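Local coordinates for methyltransferase-like protein of unknown function (Silicibacter pomeroyi DSS-3, PDB 3CVO), which is of unknown function but has the Rossmann-type fold of class I S-adenosylmethionine-dependent methyltransferases and probably transfers a methyl group from that cofactor, at residues L138-A141 and F142-R146; P186-P189 and G190-M193. All coordinates share one frame; numbering follows the deposited sequence.

Interaction 1. Residues L138-A141 and F142-R146; sequences LATA and FSITR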
ATOM      1  N   LEU A 138      -9.435   5.247  -5.690  1.00 19.65           N
ATOM      2  CA  LEU A 138      -8.073   5.786  -5.422  1.00 19.73           C
ATOM      3  C   LEU A 138      -7.028   5.263  -6.386  1.00 22.09           C
ATOM      4  O   LEU A 138      -6.204   6.022  -6.839  1.00 22.82           O
ATOM      5  CB  LEU A 138      -7.630   5.574  -3.959  1.00 22.83           C
ATOM      6  CG  LEU A 138      -8.509   6.278  -2.911  1.00 22.75           C
ATOM      7  CD1 LEU A 138      -7.839   6.029  -1.516  1.00 26.63           C
ATOM      8  CD2 LEU A 138      -8.763   7.726  -3.199  1.00 30.65           C
ATOM      9  N   ALA A 139      -7.091   3.983  -6.704  1.00 21.18           N
ATOM     10  CA  ALA A 139      -6.203   3.371  -7.678  1.00 21.65           C
ATOM     11  C   ALA A 139      -6.269   4.125  -9.006  1.00 19.85           C
ATOM     12  O   ALA A 139      -5.256   4.454  -9.573  1.00 23.13           O
ATOM     13  CB  ALA A 139      -6.528   1.901  -7.860  1.00 20.94           C
ATOM     14  N   THR A 140      -7.483   4.521  -9.389  1.00 19.10           N
ATOM     15  CA  THR A 140      -7.687   5.226 -10.639  1.00 19.27           C
ATOM     16  C   THR A 140      -7.026   6.581 -10.518  1.00 19.73           C
ATOM     17  O   THR A 140      -6.239   6.973 -11.371  1.00 20.98           O
ATOM     18  CB  THR A 140      -9.193   5.373 -10.956  1.00 21.41           C
ATOM     19  OG1 THR A 140      -9.750   4.064 -11.097  1.00 17.96           O
ATOM     20  CG2 THR A 140      -9.440   6.206 -12.222  1.00 22.66           C
ATOM     21  N   ALA A 141      -7.310   7.277  -9.419  1.00 21.24           N
ATOM     22  CA  ALA A 141      -6.831   8.669  -9.239  1.00 20.94           C
ATOM     23  C   ALA A 141      -5.325   8.695  -9.297  1.00 23.25           C
ATOM     24  O   ALA A 141      -4.713   9.577  -9.882  1.00 22.30           O
ATOM     25  CB  ALA A 141      -7.303   9.282  -7.899  1.00 22.84           C
ATOM     26  N   PHE A 142      -4.716   7.693  -8.679  1.00 19.64           N
ATOM     27  CA  PHE A 142      -3.251   7.737  -8.563  1.00 23.00           C
ATOM     28  C   PHE A 142      -2.560   7.143  -9.797  1.00 23.75           C
ATOM     29  O   PHE A 142      -1.395   7.398 -10.007  1.00 20.45           O
ATOM     30  CB  PHE A 142      -2.779   7.000  -7.322  1.00 22.48           C
ATOM     31  CG  PHE A 142      -3.245   7.614  -6.049  1.00 20.47           C
ATOM     32  CD1 PHE A 142      -3.141   8.958  -5.847  1.00 25.31           C
ATOM     33  CD2 PHE A 142      -3.740   6.817  -5.043  1.00 24.44           C
ATOM     34  CE1 PHE A 142      -3.570   9.517  -4.689  1.00 23.61           C
ATOM     35  CE2 PHE A 142      -4.124   7.365  -3.867  1.00 23.31           C
ATOM     36  CZ  PHE A 142      -4.055   8.737  -3.700  1.00 21.15           C
ATOM     37  N   SER A 143      -3.304   6.423 -10.629  1.00 20.33           N
ATOM     38  CA  SER A 143      -2.694   5.637 -11.742  1.00 20.25           C
ATOM     39  C   SER A 143      -2.845   6.271 -13.134  1.00 20.76           C
ATOM     40  O   SER A 143      -2.086   5.998 -14.076  1.00 22.64           O
ATOM     41  CB  SER A 143      -3.244   4.221 -11.778  1.00 23.12           C
ATOM     42  OG  SER A 143      -2.928   3.468 -10.614  1.00 22.58           O
ATOM     43  N   ILE A 144      -3.865   7.084 -13.259  1.00 18.42           N
ATOM     44  CA  ILE A 144      -4.188   7.750 -14.531  1.00 18.14           C
ATOM     45  C   ILE A 144      -3.093   8.761 -14.840  1.00 18.84           C
ATOM     46  O   ILE A 144      -2.420   9.250 -13.929  1.00 20.22           O
ATOM     47  CB  ILE A 144      -5.575   8.436 -14.541  1.00 17.77           C
ATOM     48  CG1 ILE A 144      -5.734   9.490 -13.417  1.00 22.73           C
ATOM     49  CG2 ILE A 144      -6.765   7.394 -14.501  1.00 18.39           C
ATOM     50  CD1 ILE A 144      -6.999  10.336 -13.506  1.00 21.06           C
ATOM     51  N   THR A 145      -2.910   9.022 -16.133  1.00 18.89           N
ATOM     52  CA  THR A 145      -1.978  10.040 -16.638  1.00 20.72           C
ATOM     53  C   THR A 145      -2.637  11.161 -17.401  1.00 20.44           C
ATOM     54  O   THR A 145      -1.988  12.140 -17.740  1.00 21.44           O
ATOM     55  CB  THR A 145      -0.833   9.412 -17.469  1.00 23.45           C
ATOM     56  OG1 THR A 145      -1.382   8.617 -18.539  1.00 23.05           O
ATOM     57  CG2 THR A 145       0.044   8.518 -16.551  1.00 26.57           C
ATOM     58  N   ARG A 146      -3.936  11.034 -17.610  1.00 21.65           N
ATOM     59  CA  ARG A 146      -4.802  12.119 -18.112  1.00 22.66           C
ATOM     60  C   ARG A 146      -6.206  11.995 -17.448  1.00 21.83           C
ATOM     61  O   ARG A 146      -6.529  10.950 -16.865  1.00 21.49           O
ATOM     62  CB  ARG A 146      -4.883  12.034 -19.639  1.00 21.94           C
ATOM     63  CG  ARG A 146      -5.504  10.768 -20.166  1.00 27.00           C
ATOM     64  CD  ARG A 146      -5.607  10.837 -21.711  1.00 29.14           C
ATOM     65  NE  ARG A 146      -6.039   9.554 -22.277  1.00 25.54           N
ATOM     66  CZ  ARG A 146      -7.297   9.129 -22.301  1.00 26.02           C
ATOM     67  NH1 ARG A 146      -8.282   9.862 -21.806  1.00 27.36           N
ATOM     68  NH2 ARG A 146      -7.566   7.964 -22.826  1.00 25.85           N
TER
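The C-terminal turn of helix 133-143 is held by Leu138-Ala141 and Phe142-Ile144. Phe142 N donates to Leu138 O at 2.9 Å, nearly in line with the carbonyl. This is a regular i to i+4 helix bond. Thr140 O takes two donors. Ile144 N reaches it at 3.0 Å almost end-on, while Ser143 N at 3.1 Å sits well above the carbonyl plane. Ile144 is the first residue to leave helical angles. Ser143 turns its hydroxyl back on the helix: OG lies beside its own backbone N (chi1 -64°) and donates to Ala139 O at 2.7 Å, tilted about 30° from the carbonyl plane. The bond is likely to hold the rotation of this side chain.

Phe142 runs its ring back along the helix flank. CG points away from its own carbonyl carbon, and this brings CE2 to 3.9 Å from Leu138 CB. Ring atom CD2 lies 3.2 Å from Leu138 O. Ile144 leans over the last turn, and its CG2 meets CG2 of Thr140 at 3.7 Å. The other branch of Thr140, OG1, bonds to Cys136 O one turn back. Replacing Phe142 with an alanine would probably leave Leu138 CB without its aromatic neighbour and open a gap beside the helix end.

The helix is the crossover of a beta-alpha-beta unit, between strands 125-128 and 148-152. Leu138 and Phe142 face helix 192-199, and Phe142 also meets Phe167 of helix 165-168 edge-to-face. Ala141 and Ile144 pack on Val182 of strand 177-182, and Trp115 touches Thr140, Ser143 and Ile144.

Interaction 2. Residues P186-P189 and G190-M193; sequences PIPP and GSLM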
ATOM      1  N   PRO A 186      -0.672  12.853  -7.436  1.00 23.87           N
ATOM      2  CA  PRO A 186       0.486  12.203  -6.794  1.00 24.05           C
ATOM      3  C   PRO A 186       0.031  11.511  -5.516  1.00 21.14           C
ATOM      4  O   PRO A 186      -0.981  11.890  -4.945  1.00 23.18           O
ATOM      5  CB  PRO A 186       1.422  13.368  -6.457  1.00 25.44           C
ATOM      6  CG  PRO A 186       0.733  14.582  -6.840  1.00 29.42           C
ATOM      7  CD  PRO A 186      -0.532  14.313  -7.505  1.00 28.42           C
ATOM      8  N   ILE A 187       0.754  10.484  -5.100  1.00 22.74           N
ATOM      9  CA  ILE A 187       0.404   9.790  -3.857  1.00 22.96           C
ATOM     10  C   ILE A 187       1.089  10.493  -2.674  1.00 24.37           C
ATOM     11  O   ILE A 187       2.310  10.487  -2.599  1.00 22.33           O
ATOM     12  CB  ILE A 187       0.889   8.310  -3.908  1.00 22.64           C
ATOM     13  CG1 ILE A 187       0.202   7.526  -5.040  1.00 28.32           C
ATOM     14  CG2 ILE A 187       0.598   7.577  -2.610  1.00 25.85           C
ATOM     15  CD1 ILE A 187       0.942   6.228  -5.398  1.00 25.75           C
ATOM     16  N   PRO A 188       0.327  11.080  -1.723  1.00 25.39           N
ATOM     17  CA  PRO A 188       0.985  11.665  -0.527  1.00 22.89           C
ATOM     18  C   PRO A 188       1.589  10.588   0.394  1.00 21.53           C
ATOM     19  O   PRO A 188       0.914   9.649   0.746  1.00 21.15           O
ATOM     20  CB  PRO A 188      -0.175  12.400   0.174  1.00 26.83           C
ATOM     21  CG  PRO A 188      -1.302  12.460  -0.839  1.00 27.73           C
ATOM     22  CD  PRO A 188      -1.138  11.226  -1.669  1.00 27.12           C
ATOM     23  N   PRO A 189       2.856  10.694   0.762  1.00 22.59           N
ATOM     24  CA  PRO A 189       3.444   9.583   1.523  1.00 20.96           C
ATOM     25  C   PRO A 189       2.765   9.325   2.869  1.00 21.60           C
ATOM     26  O   PRO A 189       2.736   8.189   3.362  1.00 23.34           O
ATOM     27  CB  PRO A 189       4.892  10.033   1.729  1.00 23.99           C
ATOM     28  CG  PRO A 189       5.138  11.064   0.752  1.00 25.54           C
ATOM     29  CD  PRO A 189       3.862  11.695   0.354  1.00 22.28           C
ATOM     30  N   GLY A 190       2.202  10.376   3.436  1.00 21.91           N
ATOM     31  CA  GLY A 190       1.562  10.293   4.742  1.00 24.74           C
ATOM     32  C   GLY A 190       0.226   9.570   4.672  1.00 25.47           C
ATOM     33  O   GLY A 190      -0.378   9.247   5.707  1.00 28.23           O
ATOM     34  N   SER A 191      -0.196   9.296   3.440  1.00 24.20           N
ATOM     35  CA  SER A 191      -1.509   8.660   3.152  1.00 24.49           C
ATOM     36  C   SER A 191      -1.398   7.183   2.943  1.00 25.90           C
ATOM     37  O   SER A 191      -2.386   6.497   2.722  1.00 23.68           O
ATOM     38  CB  SER A 191      -2.151   9.247   1.895  1.00 24.71           C
ATOM     39  OG  SER A 191      -2.577  10.566   2.217  1.00 30.30           O
ATOM     40  N   LEU A 192      -0.172   6.694   3.036  1.00 22.98           N
ATOM     41  CA  LEU A 192       0.080   5.330   2.673  1.00 23.67           C
ATOM     42  C   LEU A 192      -0.668   4.320   3.543  1.00 21.79           C
ATOM     43  O   LEU A 192      -1.207   3.331   3.008  1.00 22.14           O
ATOM     44  CB  LEU A 192       1.564   5.029   2.660  1.00 23.49           C
ATOM     45  CG  LEU A 192       2.269   5.403   1.372  1.00 27.47           C
ATOM     46  CD1 LEU A 192       3.812   5.225   1.571  1.00 26.86           C
ATOM     47  CD2 LEU A 192       1.701   4.542   0.194  1.00 28.70           C
HETATM   48  N   MSE A 193      -0.699   4.535   4.858  1.00 18.63           N
HETATM   49  CA  MSE A 193      -1.421   3.595   5.748  1.00 20.04           C
HETATM   50  C   MSE A 193      -2.894   3.559   5.378  1.00 22.82           C
HETATM   51  O   MSE A 193      -3.492   2.504   5.268  1.00 22.67           O
HETATM   52  CB  MSE A 193      -1.283   3.946   7.214  1.00 19.16           C
HETATM   53  CG  MSE A 193       0.128   3.641   7.847  1.00 18.81           C
HETATM   54 SE   MSE A 193       0.239   4.157   9.662  0.75 22.34          SE
HETATM   55  CE  MSE A 193       0.463   6.078   9.402  1.00 23.47           C
TER
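Ser191 N donates to Pro188 O at 2.9 Å, and Leu192 N donates to Pro189 O at 3.3 Å. Both are i to i+3 bonds, and they wind the chain into a short 3-10 turn just before helix 192-199. The N-H groups point fairly well at their acceptors, both with N-H...O angles of about 155°. Each donor nevertheless lies well above the plane of its carbonyl, more than 50° out of it. Pro188 and Pro189 have no N-H to donate; here their carbonyl oxygens accept. Their rings also restrict the chain where the turn starts.

Ser191 folds its side chain back over the ring of Pro188. OG lies opposite its own carbonyl carbon and beside its backbone N (chi1 -71°), which carries it to 3.6 Å from Pro188 CB. The hydroxyl oxygen thus rests against the flank of the proline ring, with Pro188 CG slightly farther away. Ser191 CB lies close to the oxygen that its own N-H binds, 3.3 Å from Pro188 O. On another side of the turn, Leu192 brings CB to 3.4 Å from Pro189 O, and CG and CD1 lie alongside the same oxygen. Its other methyl, CD2, meets Ile187 CG2 at 4.3 Å, a loose apolar touch that spans the turn.

The stretch belongs to the loop after strand 177-182 and runs into the start of helix 192-199. Pro188 and Ser191 both touch Phe167 of helix 165-168. The second subunit packs here too: Ile187 meets Ile187 of that subunit, which Leu192 also touches, and Pro189 rests on Phe142 of that subunit. The turn therefore leads into the C-terminal helix at the dimer interface.

In the fold
Interaction 1 closes helix 133-143, and interaction 2 comes later in the chain and opens helix 192-199. Their centres are 14 Å apart, on the same side of the chain's centre. Between them in sequence lie strand 148-152, helix 165-168 and strands 172-174 and 177-182. They still touch directly. Phe142 CG is 3.6 Å from Ile187 CG1, and Phe142 CE1 is 3.5 Å from Pro186 O. Helix 165-168 meets both through Phe167. Interaction 1 is buried, whereas interaction 2 is farther out and partly buried. Together they join a helix of the Rossmann-type core to the C-terminal helix and to the second subunit.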